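Local coordinates for calcineurin-like phosphoesterase domain-containing protein (Aquifex aeolicus, PDB 1XM7) that is of unknown function but is probably a hydrolase of the calcineurin-like phosphoesterase type, at residues P115-P119 against I120-Y124; C166-N170 against V171-D175; K60-Y63 against L64-W67. All blocks are in the same frame, centred on the assembly; numbering follows the deposited sequence.

In the fold
Along the chain the order is contact 3, contact 1, contact 2. The chain folds into two mixed sheets flanked by helices, as in calcineurin-like phosphoesterases. Contact 3 starts helix 63-69, which follows strand 46-49 of the five-stranded sheet. Contact 1 is the loop between strand 107-112 and helix 125-137. Contact 2 leaves strand 166-168 of the four-stranded sheet and leads toward strand 179-180 of the other. The centres of contacts 1 and 2 are about 15 Å apart, those of contacts 2 and 3 about 22 Å. Contacts 1 and 3 lie on opposite sides of the chain's centre, about 31 Å between centres. None touches another, so these are three separate local turns of one chain.

Contact 1. Residues P115-P119 against I120-Y124; sequences PAKDP and ITERY
D118 lays its carboxylate against the backbone of I120 and T121, at the inner side of a tight loop. The result is an Asx turn in the segment that leads from strand 107-112 to helix 125-137 of the calcineurin-like phosphoesterase fold. OD1 of D118 takes the N-H of I120 at 2.8 Å, on its anti lone pair, with an N-H...O angle of 149°. The same oxygen also receives a weak bond from T121 N. CG of D118 stands opposite its own backbone N (chi1 -168°), which swings the carboxylate over the turn that P119 opens. The other oxygen is less well placed. OD2 of D118 lies 2.9 Å from T121 O, an acceptor facing an acceptor.

Beyond the turn, E122 folds back over the chain. It is the centre of an inverse gamma turn, in which R123 N makes a weak bond to T121 O. CG of E122 packs 3.8 Å from CB of D118, and both side chains also touch Q128 of helix 125-137. The carboxylate of E122 then meets K117, the two side chains passing at a slant. NZ of K117 bonds to the hydroxyl of Y162, and E122 adds a weaker, charged contact. K117 NZ and E122 OE2 form a salt bridge of 3.3 Å whose hydrogen bond is weak. Bends at chi3 and chi4 of K117 curl the ammonium group toward that oxygen. CG of P119 and CG1 of I120 make a loose apolar contact at 4.2 Å. R123 adds charge without a bond: its NH2 is 4.3 Å from D118 OD2, which lies near the guanidinium plane at its edge.

Contact 2. Residues C166-N170 against V171-D175; sequences CINAN and VEWND
The backbone leaves strand 166-168, turns at A169 and N170, and enters a single 3-10 turn at 171-173, closed by W173 N bonding to N170 O at 3.0 Å. The N-H...O angle is 157°. N174 N adds a weak bond to the same oxygen. N168 braces the bend just before it. CG of N168 lies anti to the backbone N (chi1 -166°), and N168 OD1 accepts the N-H of N170 at 2.9 Å, which makes an Asx turn at the end of the strand. The amide of N168 also meets the indole of W173 obliquely, with the two planes 51° apart. N168 ND2 lies 3.3 Å from W173 CD1. N168 ND2 and W173 NE1 are 3.4 Å apart; both donate to V148 O, which probably accounts for two donors lying so close. V148 belongs to the GHxH motif of the metallophosphoesterases, whose histidines bind metal in relatives. At the edge of the W173 ring, CD1 meets CB of N170 at 4.0 Å. E172 turns to other partners: OE1 forms a salt bridge with NE of R25, and OE2 accepts from W150 N.

Contact 3. Residues K60-Y63 against L64-W67; sequences KNEY and LRIW
This is a local contact at the start of a helix, where E62 and Y63 meet R65, I66 and W67 one turn on. It sits in the outer part of the fold, where the loop after strand 46-49 runs into helix 63-69. E62 holds the N-cap position. E62 O accepts the N-H of I66 at 2.8 Å. Y63 O accepts the N-H of W67 at 2.9 Å. W67 itself turns its side chain to the interior, and its NE1 bonds to Y91 O.

The other side chains follow this first turn. CG1 of I66 rests tightly on the carbonyl of E62, 3.0 Å from its oxygen. CD1 of I66 reaches CB of E62 at 4.1 Å, and I66 also touches L34 of helix 29-38. With an alanine here the branch over the E62 carbonyl is gone, which would probably leave E62 CB and L34 each without this apolar neighbour. Further out, E62 and R65 run alongside each other. OE1 of E62 lies over one face of the R65 guanidinium, 3.5 Å from R65 NE, with the carboxylate and guanidinium planes 61° apart. No N-H points at it, so this salt bridge is one of charge alone. The bend at chi2 of E62 (-52°) brings the carboxylate back over R65. A water links the pair: it accepts from R65 NH1 at 3.2 Å and donates weakly to E62 OE1. D59, from the loop before the N-cap residue E62, accepts L64 N and R65 N through its carboxylate, in the manner of side-chain capping of a helix N-terminus.

Contact 1. Residues P115-P119 against I120-Y124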
loop_
_atom_site.group_PDB
_atom_site.type_symbol
_atom_site.label_atom_id
_atom_site.label_comp_id
_atom_site.label_asym_id
_atom_site.label_seq_id
_atom_site.Cartn_x
_atom_site.Cartn_y
_atom_site.Cartn_z
ATOM N N PRO A 115 9.927 -1.456 -2.765
ATOM C CA PRO A 115 10.835 -0.779 -1.831
ATOM C C PRO A 115 12.153 -0.449 -2.523
ATOM O O PRO A 115 12.380 -0.853 -3.669
ATOM C CB PRO A 115 11.023 -1.825 -0.739
ATOM C CG PRO A 115 11.097 -3.093 -1.549
ATOM C CD PRO A 115 9.951 -2.919 -2.541
ATOM N N ALA A 116 13.022 0.274 -1.830
ATOM C CA ALA A 116 14.318 0.606 -2.395
ATOM C C ALA A 116 15.125 -0.690 -2.417
ATOM O O ALA A 116 15.896 -0.945 -3.349
ATOM C CB ALA A 116 15.018 1.661 -1.538
ATOM N N LYS A 117 14.928 -1.514 -1.392
ATOM C CA LYS A 117 15.632 -2.783 -1.283
ATOM C C LYS A 117 14.852 -3.719 -0.380
ATOM O O LYS A 117 14.474 -3.330 0.718
ATOM C CB LYS A 117 17.014 -2.555 -0.690
ATOM C CG LYS A 117 17.904 -3.773 -0.745
ATOM C CD LYS A 117 19.275 -3.483 -0.138
ATOM C CE LYS A 117 20.381 -4.119 -0.977
ATOM N NZ LYS A 117 20.342 -3.651 -2.413
ATOM N N ASP A 118 14.598 -4.942 -0.841
ATOM C CA ASP A 118 13.870 -5.918 -0.035
ATOM C C ASP A 118 14.840 -6.522 0.990
ATOM O O ASP A 118 15.802 -7.226 0.642
ATOM C CB ASP A 118 13.273 -7.016 -0.914
ATOM C CG ASP A 118 12.266 -7.877 -0.168
ATOM O OD1 ASP A 118 12.581 -8.354 0.945
ATOM O OD2 ASP A 118 11.156 -8.083 -0.697
ATOM N N PRO A 119 14.580 -6.263 2.279
ATOM C CA PRO A 119 15.400 -6.740 3.389
ATOM C C PRO A 119 15.468 -8.239 3.497
ATOM O O PRO A 119 16.184 -8.761 4.344
ATOM C CB PRO A 119 14.729 -6.107 4.602
ATOM C CG PRO A 119 13.295 -6.168 4.228
ATOM C CD PRO A 119 13.315 -5.697 2.785
ATOM N N ILE A 120 14.727 -8.938 2.647
ATOM C CA ILE A 120 14.720 -10.395 2.699
ATOM C C ILE A 120 15.089 -10.973 1.348
ATOM O O ILE A 120 16.212 -11.430 1.141
ATOM C CB ILE A 120 13.328 -10.930 3.114
ATOM C CG1 ILE A 120 12.928 -10.349 4.477
ATOM C CG2 ILE A 120 13.353 -12.449 3.175
ATOM C CD1 ILE A 120 11.400 -10.297 4.720
ATOM N N THR A 121 14.138 -10.940 0.426
ATOM C CA THR A 121 14.365 -11.462 -0.904
ATOM C C THR A 121 14.041 -10.443 -1.976
ATOM O O THR A 121 12.899 -9.995 -2.099
ATOM C CB THR A 121 13.526 -12.712 -1.143
ATOM O OG1 THR A 121 14.072 -13.792 -0.375
ATOM C CG2 THR A 121 13.516 -13.077 -2.628
ATOM N N GLU A 122 15.056 -10.086 -2.755
ATOM C CA GLU A 122 14.886 -9.123 -3.829
ATOM C C GLU A 122 14.395 -9.811 -5.087
ATOM O O GLU A 122 15.171 -10.150 -5.973
ATOM C CB GLU A 122 16.201 -8.396 -4.079
ATOM C CG GLU A 122 16.356 -7.196 -3.164
ATOM C CD GLU A 122 17.790 -6.799 -2.942
ATOM O OE1 GLU A 122 18.420 -7.364 -2.018
ATOM O OE2 GLU A 122 18.283 -5.930 -3.698
ATOM N N ARG A 123 13.084 -10.013 -5.138
ATOM C CA ARG A 123 12.428 -10.678 -6.251
ATOM C C ARG A 123 12.312 -9.819 -7.496
ATOM O O ARG A 123 12.262 -10.335 -8.608
ATOM C CB ARG A 123 11.027 -11.119 -5.831
ATOM C CG ARG A 123 10.968 -12.361 -4.949
ATOM C CD ARG A 123 9.550 -12.547 -4.447
ATOM N NE ARG A 123 9.213 -11.485 -3.502
ATOM C CZ ARG A 123 7.988 -11.227 -3.048
ATOM N NH1 ARG A 123 6.953 -11.957 -3.456
ATOM N NH2 ARG A 123 7.799 -10.244 -2.169
ATOM N N TYR A 124 12.259 -8.509 -7.310
ATOM C CA TYR A 124 12.120 -7.602 -8.438
ATOM C C TYR A 124 13.180 -6.517 -8.394
ATOM O O TYR A 124 12.865 -5.333 -8.296
ATOM C CB TYR A 124 10.713 -6.999 -8.419
ATOM C CG TYR A 124 9.638 -8.046 -8.599
ATOM C CD1 TYR A 124 9.442 -8.652 -9.831
ATOM C CD2 TYR A 124 8.873 -8.490 -7.524
ATOM C CE1 TYR A 124 8.521 -9.676 -9.997
ATOM C CE2 TYR A 124 7.943 -9.524 -7.676
ATOM C CZ TYR A 124 7.777 -10.111 -8.921
ATOM O OH TYR A 124 6.891 -11.150 -9.105
#

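Contact 2. Residues C166-N170 against V171-D175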
loop_
_atom_site.group_PDB
_atom_site.type_symbol
_atom_site.label_atom_id
_atom_site.label_comp_id
_atom_site.label_asym_id
_atom_site.label_seq_id
_atom_site.Cartn_x
_atom_site.Cartn_y
_atom_site.Cartn_z
ATOM N N CYS A 166 11.978 5.676 4.411
ATOM C CA CYS A 166 10.759 5.015 3.964
ATOM C C CYS A 166 9.882 4.466 5.083
ATOM O O CYS A 166 10.282 4.409 6.243
ATOM C CB CYS A 166 11.127 3.860 3.024
ATOM S SG CYS A 166 12.053 2.532 3.870
ATOM N N ILE A 167 8.675 4.061 4.711
ATOM C CA ILE A 167 7.728 3.472 5.642
ATOM C C ILE A 167 6.924 2.438 4.867
ATOM O O ILE A 167 6.457 2.705 3.759
ATOM C CB ILE A 167 6.775 4.515 6.237
ATOM C CG1 ILE A 167 5.384 3.898 6.347
ATOM C CG2 ILE A 167 6.811 5.793 5.427
ATOM C CD1 ILE A 167 4.273 4.890 6.450
ATOM N N ASN A 168 6.771 1.261 5.461
ATOM C CA ASN A 168 6.067 0.155 4.835
ATOM C C ASN A 168 4.571 0.203 5.133
ATOM O O ASN A 168 4.166 -0.009 6.275
ATOM C CB ASN A 168 6.650 -1.157 5.352
ATOM C CG ASN A 168 6.239 -2.346 4.523
ATOM O OD1 ASN A 168 5.135 -2.386 3.990
ATOM N ND2 ASN A 168 7.120 -3.333 4.422
ATOM N N ALA A 169 3.757 0.465 4.108
ATOM C CA ALA A 169 2.304 0.546 4.261
ATOM C C ALA A 169 1.571 -0.805 4.220
ATOM O O ALA A 169 0.341 -0.848 4.288
ATOM C CB ALA A 169 1.739 1.454 3.206
ATOM N N ASN A 170 2.325 -1.897 4.107
ATOM C CA ASN A 170 1.755 -3.246 4.054
ATOM C C ASN A 170 0.953 -3.536 5.315
ATOM O O ASN A 170 1.434 -3.324 6.421
ATOM C CB ASN A 170 2.879 -4.279 3.907
ATOM C CG ASN A 170 2.362 -5.704 3.765
ATOM O OD1 ASN A 170 2.878 -6.480 2.960
ATOM N ND2 ASN A 170 1.354 -6.059 4.551
ATOM N N VAL A 171 -0.266 -4.031 5.142
ATOM C CA VAL A 171 -1.141 -4.337 6.272
ATOM C C VAL A 171 -0.483 -5.203 7.336
ATOM O O VAL A 171 -0.639 -4.949 8.524
ATOM C CB VAL A 171 -2.436 -5.041 5.809
ATOM C CG1 VAL A 171 -3.295 -4.076 5.023
ATOM C CG2 VAL A 171 -2.098 -6.261 4.964
ATOM N N GLU A 172 0.259 -6.217 6.905
ATOM C CA GLU A 172 0.925 -7.130 7.830
ATOM C C GLU A 172 1.872 -6.461 8.832
ATOM O O GLU A 172 2.187 -7.036 9.874
ATOM C CB GLU A 172 1.692 -8.204 7.055
ATOM C CG GLU A 172 0.819 -9.121 6.227
ATOM C CD GLU A 172 1.577 -10.330 5.719
ATOM O OE1 GLU A 172 0.994 -11.129 4.970
ATOM O OE2 GLU A 172 2.759 -10.489 6.070
ATOM N N TRP A 173 2.329 -5.255 8.522
ATOM C CA TRP A 173 3.239 -4.557 9.422
ATOM C C TRP A 173 2.539 -3.542 10.295
ATOM O O TRP A 173 3.092 -3.111 11.306
ATOM C CB TRP A 173 4.327 -3.827 8.641
ATOM C CG TRP A 173 5.370 -4.719 8.072
ATOM C CD1 TRP A 173 5.574 -5.004 6.755
ATOM C CD2 TRP A 173 6.376 -5.437 8.802
ATOM N NE1 TRP A 173 6.645 -5.852 6.617
ATOM C CE2 TRP A 173 7.158 -6.135 7.857
ATOM C CE3 TRP A 173 6.692 -5.558 10.163
ATOM C CZ2 TRP A 173 8.241 -6.945 8.228
ATOM C CZ3 TRP A 173 7.766 -6.363 10.531
ATOM C CH2 TRP A 173 8.527 -7.046 9.564
ATOM N N ASN A 174 1.329 -3.151 9.911
ATOM C CA ASN A 174 0.613 -2.146 10.680
ATOM C C ASN A 174 -0.687 -2.631 11.292
ATOM O O ASN A 174 -1.611 -1.853 11.495
ATOM C CB ASN A 174 0.364 -0.913 9.809
ATOM C CG ASN A 174 1.561 -0.573 8.941
ATOM O OD1 ASN A 174 1.614 -0.937 7.769
ATOM N ND2 ASN A 174 2.542 0.102 9.521
ATOM N N ASP A 175 -0.744 -3.923 11.594
ATOM C CA ASP A 175 -1.920 -4.520 12.216
ATOM C C ASP A 175 -3.188 -4.242 11.399
ATOM O O ASP A 175 -4.236 -3.890 11.941
ATOM C CB ASP A 175 -2.058 -3.995 13.662
ATOM C CG ASP A 175 -2.899 -4.918 14.554
ATOM O OD1 ASP A 175 -2.792 -6.161 14.412
ATOM O OD2 ASP A 175 -3.656 -4.404 15.416
#

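Contact 3. Residues K60-Y63 against L64-W67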
loop_
_atom_site.group_PDB
_atom_site.type_symbol
_atom_site.label_atom_id
_atom_site.label_comp_id
_atom_site.label_asym_id
_atom_site.label_seq_id
_atom_site.Cartn_x
_atom_site.Cartn_y
_atom_site.Cartn_z
ATOM N N LYS A 60 -17.595 -12.705 -4.110
ATOM C CA LYS A 60 -18.607 -13.529 -3.449
ATOM C C LYS A 60 -18.983 -13.135 -2.017
ATOM O O LYS A 60 -20.110 -13.371 -1.582
ATOM C CB LYS A 60 -18.180 -14.998 -3.472
ATOM C CG LYS A 60 -16.772 -15.243 -2.999
ATOM C CD LYS A 60 -16.352 -16.672 -3.266
ATOM C CE LYS A 60 -14.914 -16.901 -2.835
ATOM N NZ LYS A 60 -14.469 -18.306 -3.089
ATOM N N ASN A 61 -18.056 -12.534 -1.280
ATOM C CA ASN A 61 -18.336 -12.135 0.097
ATOM C C ASN A 61 -18.590 -10.635 0.299
ATOM O O ASN A 61 -18.655 -10.158 1.432
ATOM C CB ASN A 61 -17.198 -12.599 1.004
ATOM C CG ASN A 61 -17.222 -14.096 1.242
ATOM O OD1 ASN A 61 -18.091 -14.609 1.938
ATOM N ND2 ASN A 61 -16.270 -14.802 0.658
ATOM N N GLU A 62 -18.737 -9.899 -0.800
ATOM C CA GLU A 62 -19.016 -8.468 -0.756
ATOM C C GLU A 62 -17.824 -7.618 -0.358
ATOM O O GLU A 62 -17.953 -6.398 -0.209
ATOM C CB GLU A 62 -20.160 -8.162 0.217
ATOM C CG GLU A 62 -21.410 -9.040 0.092
ATOM C CD GLU A 62 -21.952 -9.114 -1.319
ATOM O OE1 GLU A 62 -21.754 -8.147 -2.093
ATOM O OE2 GLU A 62 -22.590 -10.141 -1.648
ATOM N N TYR A 63 -16.667 -8.240 -0.184
ATOM C CA TYR A 63 -15.500 -7.475 0.211
ATOM C C TYR A 63 -15.277 -6.281 -0.715
ATOM O O TYR A 63 -15.092 -5.151 -0.258
ATOM C CB TYR A 63 -14.246 -8.361 0.234
ATOM C CG TYR A 63 -14.280 -9.499 1.244
ATOM C CD1 TYR A 63 -15.019 -9.389 2.424
ATOM C CD2 TYR A 63 -13.571 -10.683 1.018
ATOM C CE1 TYR A 63 -15.057 -10.425 3.348
ATOM C CE2 TYR A 63 -13.603 -11.728 1.939
ATOM C CZ TYR A 63 -14.354 -11.591 3.103
ATOM O OH TYR A 63 -14.429 -12.624 4.012
ATOM N N LEU A 64 -15.317 -6.526 -2.020
ATOM C CA LEU A 64 -15.085 -5.465 -2.986
ATOM C C LEU A 64 -16.211 -4.440 -3.049
ATOM O O LEU A 64 -15.958 -3.243 -3.186
ATOM C CB LEU A 64 -14.825 -6.062 -4.379
ATOM C CG LEU A 64 -13.610 -6.993 -4.491
ATOM C CD1 LEU A 64 -13.281 -7.210 -5.955
ATOM C CD2 LEU A 64 -12.405 -6.397 -3.760
ATOM N N ARG A 65 -17.449 -4.906 -2.956
ATOM C CA ARG A 65 -18.590 -4.007 -2.993
ATOM C C ARG A 65 -18.460 -3.088 -1.778
ATOM O O ARG A 65 -18.674 -1.882 -1.873
ATOM C CB ARG A 65 -19.891 -4.819 -2.938
ATOM C CG ARG A 65 -21.159 -4.030 -3.283
ATOM C CD ARG A 65 -22.391 -4.945 -3.492
ATOM N NE ARG A 65 -22.258 -5.793 -4.682
ATOM C CZ ARG A 65 -23.174 -6.667 -5.109
ATOM N NH1 ARG A 65 -24.319 -6.820 -4.447
ATOM N NH2 ARG A 65 -22.937 -7.405 -6.190
ATOM N N ILE A 66 -18.080 -3.668 -0.642
ATOM C CA ILE A 66 -17.909 -2.911 0.591
ATOM C C ILE A 66 -16.809 -1.869 0.418
ATOM O O ILE A 66 -16.991 -0.692 0.745
ATOM C CB ILE A 66 -17.561 -3.848 1.772
ATOM C CG1 ILE A 66 -18.775 -4.713 2.109
ATOM C CG2 ILE A 66 -17.124 -3.033 2.987
ATOM C CD1 ILE A 66 -18.482 -5.821 3.088
ATOM N N TRP A 67 -15.666 -2.300 -0.098
ATOM C CA TRP A 67 -14.555 -1.388 -0.339
ATOM C C TRP A 67 -15.018 -0.200 -1.182
ATOM O O TRP A 67 -14.731 0.952 -0.873
ATOM C CB TRP A 67 -13.430 -2.135 -1.063
ATOM C CG TRP A 67 -12.449 -1.251 -1.760
ATOM C CD1 TRP A 67 -12.584 -0.682 -2.998
ATOM C CD2 TRP A 67 -11.199 -0.801 -1.244
ATOM N NE1 TRP A 67 -11.491 0.097 -3.281
ATOM C CE2 TRP A 67 -10.624 0.043 -2.222
ATOM C CE3 TRP A 67 -10.506 -1.027 -0.046
ATOM C CZ2 TRP A 67 -9.388 0.664 -2.039
ATOM C CZ3 TRP A 67 -9.269 -0.406 0.137
ATOM C CH2 TRP A 67 -8.726 0.429 -0.858
HETATM O O HOH W 1 -24.332 -6.347 -1.293
#